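PDB 6OEW: cytidylyltransferase, which is probably a metal-dependent nucleotidyltransferase that moves a cytidylyl group from CTP onto an acceptor. Local coordinates for residues Leu105-Asp113 with Leu199-Leu210; Thr35-Glu43 with Thr67-Val76. One frame throughout, in Å; residues are numbered along the deposited sequence. Where two conformers were deposited one is given.

Contact 1. Residues Leu105-Asp113 with Leu199-Leu210. With MG (magnesium ion), chain C.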
ATOM      1  N   LEU A 105      -2.931  -0.052   2.297  1.00 27.99           N
ATOM      2  CA  LEU A 105      -1.720   0.238   1.552  1.00 26.73           C
ATOM      3  C   LEU A 105      -0.779   1.010   2.458  1.00 26.51           C
ATOM      4  O   LEU A 105      -1.205   1.635   3.432  1.00 26.98           O
ATOM      5  CB  LEU A 105      -1.960   1.094   0.304  1.00 24.99           C
ATOM      6  CG  LEU A 105      -3.028   0.616  -0.679  1.00 25.96           C
ATOM      7  CD1 LEU A 105      -3.167   1.657  -1.804  1.00 27.93           C
ATOM      8  CD2 LEU A 105      -2.667  -0.749  -1.237  1.00 30.37           C
ATOM      9  N   THR A 106       0.500   1.001   2.089  1.00 23.74           N
ATOM     10  CA  THR A 106       1.505   1.752   2.832  1.00 23.88           C
ATOM     11  C   THR A 106       2.226   2.687   1.871  1.00 26.47           C
ATOM     12  O   THR A 106       2.389   2.384   0.678  1.00 29.80           O
ATOM     13  CB  THR A 106       2.521   0.833   3.513  1.00 36.44           C
ATOM     14  OG1 THR A 106       3.336   0.195   2.519  1.00 52.03           O
ATOM     15  CG2 THR A 106       1.820  -0.228   4.363  1.00 27.61           C
ATOM     16  N   GLY A 107       2.664   3.819   2.405  1.00 34.36           N
ATOM     17  CA  GLY A 107       3.263   4.861   1.593  1.00 36.37           C
ATOM     18  C   GLY A 107       4.652   4.568   1.052  1.00 31.72           C
ATOM     19  O   GLY A 107       5.297   5.456   0.482  1.00 33.11           O
ATOM     20  N   ASP A 108       5.165   3.358   1.230  1.00 29.32           N
ATOM     21  CA  ASP A 108       6.412   3.034   0.547  1.00 36.85           C
ATOM     22  C   ASP A 108       6.175   2.267  -0.750  1.00 34.37           C
ATOM     23  O   ASP A 108       7.101   1.634  -1.271  1.00 33.44           O
ATOM     24  CB  ASP A 108       7.341   2.256   1.462  1.00 43.83           C
ATOM     25  CG  ASP A 108       6.664   1.091   2.086  1.00 41.12           C
ATOM     26  OD1 ASP A 108       5.621   0.632   1.529  1.00 41.15           O
ATOM     27  OD2 ASP A 108       7.154   0.669   3.159  1.00 51.98           O
ATOM     28  N   CYS A 109       4.954   2.313  -1.273  1.00 27.32           N
ATOM     29  CA  CYS A 109       4.600   1.655  -2.531  1.00 31.15           C
ATOM     30  C   CYS A 109       4.123   2.671  -3.567  1.00 32.55           C
ATOM     31  O   CYS A 109       2.980   2.599  -4.048  1.00 32.86           O
ATOM     32  CB  CYS A 109       3.520   0.607  -2.288  1.00 35.18           C
ATOM     33  SG  CYS A 109       4.053  -0.766  -1.268  1.00 32.42           S
ATOM     34  N   PRO A 110       4.985   3.606  -3.963  1.00 32.40           N
ATOM     35  CA  PRO A 110       4.525   4.704  -4.824  1.00 36.30           C
ATOM     36  C   PRO A 110       4.065   4.281  -6.210  1.00 35.29           C
ATOM     37  O   PRO A 110       3.350   5.065  -6.846  1.00 42.16           O
ATOM     38  CB  PRO A 110       5.759   5.605  -4.914  1.00 39.18           C
ATOM     39  CG  PRO A 110       6.908   4.651  -4.738  1.00 36.42           C
ATOM     40  CD  PRO A 110       6.424   3.739  -3.655  1.00 32.87           C
ATOM     41  N   LEU A 111       4.471   3.114  -6.724  1.00 31.32           N
ATOM     42  CA  LEU A 111       4.075   2.683  -8.065  1.00 28.95           C
ATOM     43  C   LEU A 111       2.913   1.706  -8.041  1.00 32.24           C
ATOM     44  O   LEU A 111       2.672   1.020  -9.046  1.00 32.92           O
ATOM     45  CB  LEU A 111       5.250   2.061  -8.822  1.00 29.75           C
ATOM     46  CG  LEU A 111       6.493   2.962  -8.921  1.00 33.59           C
ATOM     47  CD1 LEU A 111       7.519   2.389  -9.860  1.00 33.84           C
ATOM     48  CD2 LEU A 111       6.135   4.377  -9.351  1.00 36.79           C
ATOM     49  N   ILE A 112       2.187   1.643  -6.920  1.00 30.01           N
ATOM     50  CA  ILE A 112       1.017   0.778  -6.806  1.00 35.41           C
ATOM     51  C   ILE A 112       0.118   0.954  -8.024  1.00 33.67           C
ATOM     52  O   ILE A 112      -0.041   2.064  -8.546  1.00 32.27           O
ATOM     53  CB  ILE A 112       0.280   1.099  -5.493  1.00 35.65           C
ATOM     54  CG1 ILE A 112      -0.692  -0.025  -5.129  1.00 37.65           C
ATOM     55  CG2 ILE A 112      -0.368   2.520  -5.538  1.00 35.62           C
ATOM     56  CD1 ILE A 112      -0.013  -1.204  -4.444  1.00 42.24           C
ATOM     57  N   ASP A 113      -0.445  -0.156  -8.499  1.00 29.11           N
ATOM     58  CA  ASP A 113      -1.231  -0.189  -9.736  1.00 31.87           C
ATOM     59  C   ASP A 113      -2.708  -0.277  -9.364  1.00 28.22           C
ATOM     60  O   ASP A 113      -3.131  -1.234  -8.701  1.00 29.30           O
ATOM     61  CB  ASP A 113      -0.806  -1.366 -10.620  1.00 33.46           C
ATOM     62  CG  ASP A 113      -1.566  -1.431 -11.966  1.00 42.96           C
ATOM     63  OD1 ASP A 113      -2.734  -1.007 -12.046  1.00 40.40           O
ATOM     64  OD2 ASP A 113      -1.000  -1.933 -12.951  1.00 50.49           O
ATOM     65  N   LEU A 199      10.429  -2.888  -5.755  1.00 34.69           N
ATOM     66  CA  LEU A 199       9.927  -1.591  -6.186  1.00 39.60           C
ATOM     67  C   LEU A 199       9.297  -0.834  -5.022  1.00 39.17           C
ATOM     68  O   LEU A 199       8.445   0.036  -5.219  1.00 34.94           O
ATOM     69  CB  LEU A 199       8.945  -1.772  -7.355  1.00 34.45           C
ATOM     70  CG  LEU A 199       9.622  -2.405  -8.585  1.00 36.83           C
ATOM     71  CD1 LEU A 199       8.627  -2.744  -9.687  1.00 41.64           C
ATOM     72  CD2 LEU A 199      10.728  -1.502  -9.120  1.00 42.85           C
ATOM     73  N   THR A 200       9.710  -1.149  -3.806  1.00 35.90           N
ATOM     74  CA  THR A 200       9.342  -0.368  -2.643  1.00 31.89           C
ATOM     75  C   THR A 200      10.499   0.580  -2.324  1.00 32.42           C
ATOM     76  O   THR A 200      11.597   0.449  -2.884  1.00 36.93           O
ATOM     77  CB  THR A 200       9.018  -1.308  -1.476  1.00 42.20           C
ATOM     78  OG1 THR A 200       8.624  -0.554  -0.329  1.00 60.39           O
ATOM     79  CG2 THR A 200      10.197  -2.189  -1.169  1.00 33.72           C
ATOM     80  N   ILE A 201      10.232   1.592  -1.501  1.00 32.17           N
ATOM     81  CA  ILE A 201      11.269   2.577  -1.175  1.00 35.00           C
ATOM     82  C   ILE A 201      11.603   2.468   0.309  1.00 35.13           C
ATOM     83  O   ILE A 201      10.809   2.836   1.186  1.00 34.19           O
ATOM     84  CB  ILE A 201      10.874   4.007  -1.575  1.00 33.38           C
ATOM     85  CG1 ILE A 201      11.990   4.974  -1.155  1.00 35.81           C
ATOM     86  CG2 ILE A 201       9.485   4.410  -1.016  1.00 34.31           C
ATOM     87  CD1 ILE A 201      12.085   6.181  -2.024  1.00 39.63           C
ATOM     88  N   ASP A 202      12.784   1.921   0.577  1.00 35.10           N
ATOM     89  CA  ASP A 202      13.360   1.850   1.898  1.00 37.22           C
ATOM     90  C   ASP A 202      14.808   2.309   1.933  1.00 38.30           C
ATOM     91  O   ASP A 202      15.324   2.539   3.027  1.00 39.82           O
ATOM     92  CB  ASP A 202      13.297   0.421   2.444  1.00 38.34           C
ATOM     93  CG  ASP A 202      11.890  -0.011   2.786  1.00 41.86           C
ATOM     94  OD1 ASP A 202      11.232   0.672   3.614  1.00 42.01           O
ATOM     95  OD2 ASP A 202      11.461  -1.041   2.223  1.00 43.24           O
ATOM     96  N   THR A 203      15.470   2.448   0.782  1.00 38.59           N
ATOM     97  CA  THR A 203      16.857   2.885   0.708  1.00 43.07           C
ATOM     98  C   THR A 203      17.007   3.888  -0.427  1.00 44.25           C
ATOM     99  O   THR A 203      16.131   4.029  -1.296  1.00 40.11           O
ATOM    100  CB  THR A 203      17.820   1.725   0.452  1.00 47.39           C
ATOM    101  OG1 THR A 203      17.496   1.144  -0.818  1.00 48.96           O
ATOM    102  CG2 THR A 203      17.718   0.676   1.535  1.00 46.53           C
ATOM    103  N   ILE A 204      18.166   4.550  -0.436  1.00 38.66           N
ATOM    104  CA  ILE A 204      18.508   5.466  -1.520  1.00 39.65           C
ATOM    105  C   ILE A 204      18.582   4.716  -2.847  1.00 50.68           C
ATOM    106  O   ILE A 204      18.188   5.237  -3.902  1.00 40.67           O
ATOM    107  CB  ILE A 204      19.832   6.187  -1.204  1.00 41.94           C
ATOM    108  CG1 ILE A 204      19.616   7.222  -0.108  1.00 45.45           C
ATOM    109  CG2 ILE A 204      20.415   6.837  -2.447  1.00 43.64           C
ATOM    110  CD1 ILE A 204      18.492   8.155  -0.406  1.00 40.39           C
ATOM    111  N   GLU A 205      19.099   3.482  -2.813  1.00 41.16           N
ATOM    112  CA  GLU A 205      19.180   2.663  -4.018  1.00 42.02           C
ATOM    113  C   GLU A 205      17.781   2.330  -4.554  1.00 40.65           C
ATOM    114  O   GLU A 205      17.573   2.260  -5.776  1.00 47.30           O
ATOM    115  CB  GLU A 205      19.965   1.386  -3.714  1.00 43.65           C
ATOM    116  CG  GLU A 205      21.445   1.602  -3.390  1.00 50.90           C
ATOM    117  CD  GLU A 205      21.698   2.249  -2.020  1.00 59.11           C
ATOM    118  OE1 GLU A 205      20.895   2.039  -1.080  1.00 54.71           O
ATOM    119  OE2 GLU A 205      22.712   2.974  -1.890  1.00 61.58           O
ATOM    120  N   ASP A 206      16.811   2.106  -3.660  1.00 39.14           N
ATOM    121  CA  ASP A 206      15.430   1.919  -4.111  1.00 37.15           C
ATOM    122  C   ASP A 206      14.949   3.153  -4.854  1.00 38.43           C
ATOM    123  O   ASP A 206      14.328   3.062  -5.925  1.00 37.55           O
ATOM    124  CB  ASP A 206      14.498   1.677  -2.923  1.00 34.69           C
ATOM    125  CG  ASP A 206      14.653   0.308  -2.298  1.00 39.54           C
ATOM    126  OD1 ASP A 206      15.228  -0.608  -2.917  1.00 36.83           O
ATOM    127  OD2 ASP A 206      14.181   0.161  -1.154  1.00 41.10           O
ATOM    128  N   TYR A 207      15.176   4.316  -4.242  1.00 38.04           N
ATOM    129  CA  TYR A 207      14.808   5.605  -4.804  1.00 35.95           C
ATOM    130  C   TYR A 207      15.389   5.791  -6.197  1.00 37.67           C
ATOM    131  O   TYR A 207      14.693   6.247  -7.110  1.00 37.92           O
ATOM    132  CB  TYR A 207      15.296   6.706  -3.853  1.00 36.30           C
ATOM    133  CG  TYR A 207      14.958   8.137  -4.214  1.00 36.70           C
ATOM    134  CD1 TYR A 207      13.656   8.510  -4.579  1.00 40.44           C
ATOM    135  CD2 TYR A 207      15.925   9.122  -4.144  1.00 38.47           C
ATOM    136  CE1 TYR A 207      13.359   9.850  -4.895  1.00 41.41           C
ATOM    137  CE2 TYR A 207      15.642  10.439  -4.436  1.00 47.68           C
ATOM    138  CZ  TYR A 207      14.361  10.809  -4.807  1.00 43.70           C
ATOM    139  OH  TYR A 207      14.122  12.143  -5.107  1.00 39.41           O
ATOM    140  N   GLU A 208      16.685   5.510  -6.364  1.00 39.50           N
ATOM    141  CA  GLU A 208      17.325   5.659  -7.668  0.57 41.48           C
ATOM    142  C   GLU A 208      16.677   4.741  -8.697  1.00 41.27           C
ATOM    143  O   GLU A 208      16.457   5.131  -9.849  1.00 42.09           O
ATOM    144  CB  GLU A 208      18.818   5.339  -7.560  0.57 43.69           C
ATOM    145  CG  GLU A 208      19.606   6.238  -6.595  0.57 46.97           C
ATOM    146  CD  GLU A 208      21.048   5.775  -6.373  0.57 51.47           C
ATOM    147  OE1 GLU A 208      21.382   4.614  -6.690  0.57 52.78           O
ATOM    148  OE2 GLU A 208      21.852   6.581  -5.875  0.57 51.78           O
ATOM    149  N   THR A 209      16.402   3.500  -8.289  1.00 40.50           N
ATOM    150  CA  THR A 209      15.701   2.538  -9.145  1.00 40.39           C
ATOM    151  C   THR A 209      14.335   3.066  -9.564  1.00 42.00           C
ATOM    152  O   THR A 209      13.962   3.023 -10.748  1.00 42.79           O
ATOM    153  CB  THR A 209      15.534   1.213  -8.387  1.00 39.82           C
ATOM    154  OG1 THR A 209      16.827   0.673  -8.082  1.00 41.60           O
ATOM    155  CG2 THR A 209      14.707   0.182  -9.215  1.00 39.87           C
ATOM    156  N   LEU A 210      13.556   3.534  -8.592  1.00 37.15           N
ATOM    157  CA  LEU A 210      12.211   4.015  -8.885  1.00 43.40           C
ATOM    158  C   LEU A 210      12.260   5.261  -9.754  1.00 42.37           C
ATOM    159  O   LEU A 210      11.419   5.444 -10.640  1.00 37.26           O
ATOM    160  CB  LEU A 210      11.465   4.294  -7.579  1.00 34.20           C
ATOM    161  CG  LEU A 210      11.163   3.051  -6.733  1.00 35.37           C
ATOM    162  CD1 LEU A 210      10.759   3.468  -5.348  1.00 36.44           C
ATOM    163  CD2 LEU A 210      10.036   2.226  -7.374  1.00 35.96           C
TER
HETATM  164 MG    MG C 301       7.346  -1.047   3.993  1.00 59.90          MG
HETATM  165  O   HOH W   1       5.674   0.809  -5.606  1.00 30.05           O
HETATM  166  O   HOH W   2       8.969  -1.619   2.324  1.00 43.07           O
HETATM  167  O   HOH W   3       9.219   0.245   4.946  1.00 43.79           O
HETATM  168  O   HOH W   4       7.605  -3.306   4.783  1.00 57.28           O
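D108 meets T200 and I201 where the loop after strand 101-106 carries the metal-binding aspartate of this GT-A-type nucleotidyltransferase fold. The hydrogen bonds across the contact converge on one backbone oxygen, D108 O. I201 N donates to it at 3.1 Å, while T200 OG1 donates at 2.8 Å from well above the carbonyl plane. Threonine suits the place because OG1, anti to its own backbone N (chi1 -179°), lies alongside the D108 side chain and can take a bond from water 2 as well. Further along, water 1 joins L111 N to L199 O.

The apolar contacts lie beside these bonds. P110 and L111 belong to a type I turn, C109 to I112, that turns them toward helix 204-210. Leucine suits position 210 by offering each a methyl: the L210 side chain crosses the P110 ring at about a right angle, with CD1 against CG, and runs past L111 in the opposite direction, CD2 lying 3.5 Å from L111 CD1. I201 CG2 packs over D108 CA and reaches P110 CD at 4.1 Å.

The third group surrounds the metal. D108 OD1 takes a short, 2.5 Å bond from T106 OG1, from above the carboxylate plane. D202, salt-bridged to K27, stays in the second shell, receiving bonds from waters 2 and 3. D108 OD2 and D202 OD1 are 4.1 Å apart, a closeness that the magnesium and K27 would both tend to offset. Magnesium itself is bound by D108 OD2 at 1.9 Å and by waters 2, 3 and 4.

Contact 2. Residues Thr35-Glu43 with Thr67-Val76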
ATOM      1  N   THR A  35       6.307  15.588  -8.586  1.00 43.63           N
ATOM      2  CA  THR A  35       5.659  15.703  -7.285  1.00 43.14           C
ATOM      3  C   THR A  35       6.552  15.106  -6.192  1.00 44.77           C
ATOM      4  O   THR A  35       7.780  15.232  -6.254  1.00 43.12           O
ATOM      5  CB  THR A  35       4.262  15.053  -7.358  1.00 40.06           C
ATOM      6  OG1 THR A  35       3.570  15.191  -6.109  1.00 40.07           O
ATOM      7  CG2 THR A  35       4.341  13.572  -7.763  1.00 39.25           C
ATOM      8  N   THR A  36       5.955  14.501  -5.173  1.00 40.35           N
ATOM      9  CA  THR A  36       6.651  13.764  -4.126  1.00 38.95           C
ATOM     10  C   THR A  36       6.375  12.271  -4.267  1.00 39.91           C
ATOM     11  O   THR A  36       5.485  11.839  -5.016  1.00 31.48           O
ATOM     12  CB  THR A  36       6.201  14.245  -2.741  1.00 39.35           C
ATOM     13  OG1 THR A  36       4.786  13.992  -2.614  1.00 34.65           O
ATOM     14  CG2 THR A  36       6.488  15.747  -2.566  1.00 37.46           C
ATOM     15  N   ILE A  37       7.137  11.468  -3.516  1.00 30.61           N
ATOM     16  CA  ILE A  37       6.891  10.019  -3.511  1.00 28.56           C
ATOM     17  C   ILE A  37       5.430   9.725  -3.163  1.00 30.65           C
ATOM     18  O   ILE A  37       4.730   9.007  -3.889  1.00 34.36           O
ATOM     19  CB  ILE A  37       7.854   9.314  -2.537  1.00 35.32           C
ATOM     20  CG1 ILE A  37       9.252   9.190  -3.168  1.00 35.46           C
ATOM     21  CG2 ILE A  37       7.305   7.972  -2.121  1.00 33.72           C
ATOM     22  CD1 ILE A  37       9.358   8.085  -4.197  1.00 37.84           C
ATOM     23  N   LEU A  38       4.942  10.294  -2.061  1.00 31.24           N
ATOM     24  CA  LEU A  38       3.559  10.037  -1.658  1.00 32.98           C
ATOM     25  C   LEU A  38       2.566  10.666  -2.629  1.00 33.77           C
ATOM     26  O   LEU A  38       1.537  10.052  -2.950  1.00 32.32           O
ATOM     27  CB  LEU A  38       3.314  10.547  -0.235  1.00 28.46           C
ATOM     28  CG  LEU A  38       1.896  10.320   0.331  1.00 32.51           C
ATOM     29  CD1 LEU A  38       1.420   8.857   0.211  1.00 31.75           C
ATOM     30  CD2 LEU A  38       1.843  10.752   1.784  1.00 30.31           C
ATOM     31  N   GLY A  39       2.847  11.879  -3.120  1.00 31.78           N
ATOM     32  CA  GLY A  39       1.943  12.489  -4.097  1.00 38.41           C
ATOM     33  C   GLY A  39       1.809  11.673  -5.375  1.00 39.79           C
ATOM     34  O   GLY A  39       0.713  11.536  -5.936  1.00 34.92           O
ATOM     35  N   PHE A  40       2.923  11.121  -5.854  1.00 35.53           N
ATOM     36  CA  PHE A  40       2.891  10.228  -7.007  1.00 35.54           C
ATOM     37  C   PHE A  40       1.955   9.049  -6.771  1.00 38.51           C
ATOM     38  O   PHE A  40       1.171   8.674  -7.658  1.00 31.76           O
ATOM     39  CB  PHE A  40       4.310   9.734  -7.292  1.00 32.59           C
ATOM     40  CG  PHE A  40       4.521   9.277  -8.697  1.00 35.04           C
ATOM     41  CD1 PHE A  40       5.176  10.099  -9.610  1.00 36.79           C
ATOM     42  CD2 PHE A  40       4.069   8.032  -9.117  1.00 35.61           C
ATOM     43  CE1 PHE A  40       5.389   9.690 -10.917  1.00 39.83           C
ATOM     44  CE2 PHE A  40       4.276   7.619 -10.444  1.00 37.88           C
ATOM     45  CZ  PHE A  40       4.925   8.449 -11.336  1.00 42.42           C
ATOM     46  N   MET A  41       2.050   8.433  -5.592  1.00 34.75           N
ATOM     47  CA  MET A  41       1.177   7.317  -5.240  1.00 35.10           C
ATOM     48  C   MET A  41      -0.291   7.725  -5.279  1.00 29.78           C
ATOM     49  O   MET A  41      -1.135   7.016  -5.844  1.00 32.45           O
ATOM     50  CB  MET A  41       1.544   6.790  -3.857  1.00 32.31           C
ATOM     51  CG  MET A  41       0.881   5.454  -3.520  1.00 28.45           C
ATOM     52  SD  MET A  41       1.229   4.995  -1.811  1.00 31.93           S
ATOM     53  CE  MET A  41       0.323   3.431  -1.715  1.00 28.38           C
ATOM     54  N   LEU A  42      -0.610   8.871  -4.680  1.00 28.60           N
ATOM     55  CA  LEU A  42      -1.985   9.341  -4.663  1.00 33.23           C
ATOM     56  C   LEU A  42      -2.496   9.587  -6.080  1.00 32.53           C
ATOM     57  O   LEU A  42      -3.630   9.228  -6.404  1.00 32.36           O
ATOM     58  CB  LEU A  42      -2.087  10.598  -3.798  1.00 30.27           C
ATOM     59  CG  LEU A  42      -1.785  10.403  -2.299  1.00 32.02           C
ATOM     60  CD1 LEU A  42      -1.901  11.716  -1.540  1.00 31.01           C
ATOM     61  CD2 LEU A  42      -2.728   9.373  -1.681  1.00 33.38           C
ATOM     62  N   GLU A  43      -1.658  10.156  -6.952  1.00 31.22           N
ATOM     63  CA  GLU A  43      -2.075  10.360  -8.340  1.00 35.64           C
ATOM     64  C   GLU A  43      -2.361   9.033  -9.040  1.00 37.74           C
ATOM     65  O   GLU A  43      -3.306   8.937  -9.834  1.00 35.45           O
ATOM     66  CB  GLU A  43      -1.015  11.149  -9.105  1.00 38.42           C
ATOM     67  CG  GLU A  43      -0.931  12.595  -8.680  1.00 39.59           C
ATOM     68  CD  GLU A  43      -0.112  13.421  -9.633  1.00 45.28           C
ATOM     69  OE1 GLU A  43      -0.276  13.272 -10.858  1.00 45.29           O
ATOM     70  OE2 GLU A  43       0.718  14.211  -9.153  1.00 43.98           O
ATOM     71  N   THR A  67       3.083  15.291   5.805  1.00 32.57           N
ATOM     72  CA  THR A  67       2.224  14.241   5.244  1.00 27.34           C
ATOM     73  C   THR A  67       0.812  14.758   5.007  1.00 32.28           C
ATOM     74  O   THR A  67       0.225  14.534   3.935  1.00 33.20           O
ATOM     75  CB  THR A  67       2.221  13.030   6.191  1.00 25.60           C
ATOM     76  OG1 THR A  67       3.575  12.775   6.622  1.00 28.22           O
ATOM     77  CG2 THR A  67       1.658  11.748   5.504  1.00 28.34           C
ATOM     78  N   GLU A  68       0.247  15.457   5.993  1.00 29.82           N
ATOM     79  CA  GLU A  68      -1.065  16.059   5.790  1.00 33.10           C
ATOM     80  C   GLU A  68      -1.042  17.029   4.611  1.00 32.27           C
ATOM     81  O   GLU A  68      -1.972  17.039   3.788  1.00 33.23           O
ATOM     82  CB  GLU A  68      -1.523  16.756   7.073  1.00 33.27           C
ATOM     83  CG  GLU A  68      -2.850  17.468   6.941  1.00 30.82           C
ATOM     84  CD  GLU A  68      -3.221  18.252   8.170  1.00 34.47           C
ATOM     85  OE1 GLU A  68      -2.440  18.245   9.155  1.00 39.56           O
ATOM     86  OE2 GLU A  68      -4.292  18.889   8.152  1.00 34.38           O
ATOM     87  N   GLU A  69       0.029  17.823   4.491  1.00 30.94           N
ATOM     88  CA  GLU A  69       0.127  18.802   3.409  1.00 35.77           C
ATOM     89  C   GLU A  69       0.121  18.121   2.045  1.00 39.15           C
ATOM     90  O   GLU A  69      -0.553  18.578   1.108  1.00 39.34           O
ATOM     91  CB  GLU A  69       1.390  19.648   3.560  1.00 33.98           C
ATOM     92  CG  GLU A  69       1.801  20.353   2.264  1.00 43.54           C
ATOM     93  CD  GLU A  69       3.194  20.996   2.329  1.00 58.65           C
ATOM     94  OE1 GLU A  69       3.645  21.363   3.437  1.00 57.33           O
ATOM     95  OE2 GLU A  69       3.836  21.127   1.264  1.00 67.28           O
ATOM     96  N   ILE A  70       0.883  17.034   1.915  1.00 34.08           N
ATOM     97  CA  ILE A  70       0.947  16.304   0.657  1.00 36.18           C
ATOM     98  C   ILE A  70      -0.420  15.709   0.323  1.00 32.86           C
ATOM     99  O   ILE A  70      -0.907  15.835  -0.809  1.00 36.27           O
ATOM    100  CB  ILE A  70       2.044  15.224   0.729  1.00 34.00           C
ATOM    101  CG1 ILE A  70       3.441  15.859   0.760  1.00 35.75           C
ATOM    102  CG2 ILE A  70       1.917  14.216  -0.431  1.00 36.22           C
ATOM    103  CD1 ILE A  70       4.540  14.863   1.093  1.00 34.73           C
ATOM    104  N   ALA A  71      -1.081  15.094   1.313  1.00 28.46           N
ATOM    105  CA  ALA A  71      -2.408  14.536   1.068  1.00 28.95           C
ATOM    106  C   ALA A  71      -3.392  15.620   0.659  1.00 41.85           C
ATOM    107  O   ALA A  71      -4.207  15.420  -0.252  1.00 36.63           O
ATOM    108  CB  ALA A  71      -2.911  13.800   2.310  1.00 28.11           C
ATOM    109  N   LYS A  72      -3.340  16.779   1.324  1.00 34.08           N
ATOM    110  CA  LYS A  72      -4.299  17.837   1.025  1.00 37.43           C
ATOM    111  C   LYS A  72      -4.073  18.406  -0.368  1.00 45.24           C
ATOM    112  O   LYS A  72      -5.039  18.736  -1.067  1.00 44.52           O
ATOM    113  CB  LYS A  72      -4.235  18.946   2.081  1.00 35.03           C
ATOM    114  CG  LYS A  72      -5.102  18.659   3.304  1.00 48.59           C
ATOM    115  CD  LYS A  72      -5.620  19.936   3.949  1.00 64.46           C
ATOM    116  CE  LYS A  72      -4.932  20.215   5.269  1.00 71.91           C
ATOM    117  NZ  LYS A  72      -5.656  21.273   6.037  1.00 81.24           N
ATOM    118  N   LYS A  73      -2.806  18.535  -0.777  1.00 39.54           N
ATOM    119  CA  LYS A  73      -2.475  19.018  -2.113  1.00 43.15           C
ATOM    120  C   LYS A  73      -3.089  18.122  -3.176  1.00 45.80           C
ATOM    121  O   LYS A  73      -3.464  18.595  -4.257  1.00 42.62           O
ATOM    122  CB  LYS A  73      -0.949  19.083  -2.271  1.00 40.76           C
ATOM    123  CG  LYS A  73      -0.432  19.475  -3.652  1.00 55.80           C
ATOM    124  CD  LYS A  73       1.071  19.193  -3.769  1.00 64.41           C
ATOM    125  CE  LYS A  73       1.628  19.543  -5.144  1.00 67.26           C
ATOM    126  NZ  LYS A  73       1.705  21.017  -5.351  1.00 72.29           N
ATOM    127  N   ASN A  74      -3.226  16.837  -2.869  1.00 37.48           N
ATOM    128  CA  ASN A  74      -3.791  15.852  -3.773  1.00 41.28           C
ATOM    129  C   ASN A  74      -5.278  15.615  -3.548  1.00 38.56           C
ATOM    130  O   ASN A  74      -5.837  14.680  -4.122  1.00 39.22           O
ATOM    131  CB  ASN A  74      -3.022  14.538  -3.632  1.00 39.57           C
ATOM    132  CG  ASN A  74      -1.679  14.586  -4.296  1.00 40.71           C
ATOM    133  OD1 ASN A  74      -1.571  14.334  -5.493  1.00 49.70           O
ATOM    134  ND2 ASN A  74      -0.644  14.922  -3.535  1.00 42.65           N
ATOM    135  N   GLY A  75      -5.921  16.415  -2.700  1.00 39.63           N
ATOM    136  CA  GLY A  75      -7.363  16.335  -2.539  1.00 41.77           C
ATOM    137  C   GLY A  75      -7.886  15.061  -1.911  1.00 44.42           C
ATOM    138  O   GLY A  75      -9.006  14.657  -2.216  1.00 47.78           O
ATOM    139  N   VAL A  76      -7.119  14.418  -1.033  1.00 38.91           N
ATOM    140  CA  VAL A  76      -7.616  13.234  -0.346  1.00 43.23           C
ATOM    141  C   VAL A  76      -7.772  13.566   1.135  1.00 37.75           C
ATOM    142  O   VAL A  76      -7.272  14.579   1.628  1.00 39.23           O
ATOM    143  CB  VAL A  76      -6.710  12.002  -0.578  1.00 45.31           C
ATOM    144  CG1 VAL A  76      -6.418  11.820  -2.083  1.00 41.88           C
ATOM    145  CG2 VAL A  76      -5.461  12.139   0.152  1.00 35.71           C
TER
HETATM  146  O   HOH W   5       1.056  14.980  -6.754  1.00 37.85           O
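Helices 37-43 and 67-73 run side by side in roughly the same direction, their axes 9.4 Å apart and crossing at -33°, and the backbones come nearest where G39 faces I70, with 6.2 Å between their CA atoms. Glycine suits this point: T35 OG1 occupies the space where a side chain would begin, and the bare backbone admits both I70 CG2, 3.7 Å from G39 N, and the amide of N74, whose ND2 lies 3.6 Å from G39 CA.

I70 and T36 reach toward each other tip to tip. T36 OG1, as N-cap of its helix, accepts from G39 N and makes a van der Waals contact with I70 CG2 at 3.6 Å. The beta-branch of isoleucine suits the place: with chi1 -69°, CG2 stands anti to the backbone N, which carries it to T36 and G39. The same methyl rests on L38 CB, and beyond it L38 CD2 meets T67 CG2 at 3.9 Å. One turn on, L42 inserts CD1 between A71 CA, N74 CB and V76 CG2, the closest being N74 CB at 3.7 Å.

N74 follows the helix end, where G75, with its positive phi, completes a Schellman motif. Asparagine supplies both a donor and an acceptor here. ND2 of N74 turns back on I70 O at 2.9 Å, with the acceptor nearly in the amide plane; this bond fixes the amide's rotation and leaves OD1 directed to water 5. That water also donates to E43 OE2 and accepts from T35 OG1, while E43 OE1 is salt-bridged to K220.

Beneath the helix pair lies the central sheet: L42 packs on I15 of strand 11-16 and, with T67 and A71, on V56 of strand 54-59.

The two contacts follow one another along the chain, contact 2 closing before contact 1 opens, and their centres lie 15 Å apart within one cytidylyltransferase family region. Contact 2 sets two helices against strands 11-16 and 54-59 of the mixed central sheet; contact 1 begins at neighbouring strand 101-106 and ties the loop at its end to a much later part of the chain. They meet directly through helix 37-45. M41 CE packs on T106 O, and P110 CA rests 3.8 Å from M41 CB. The helix of contact 2 therefore backs the loop bearing the magnesium ligand, although L38 remains about 12 Å from the metal, measured from its side chain.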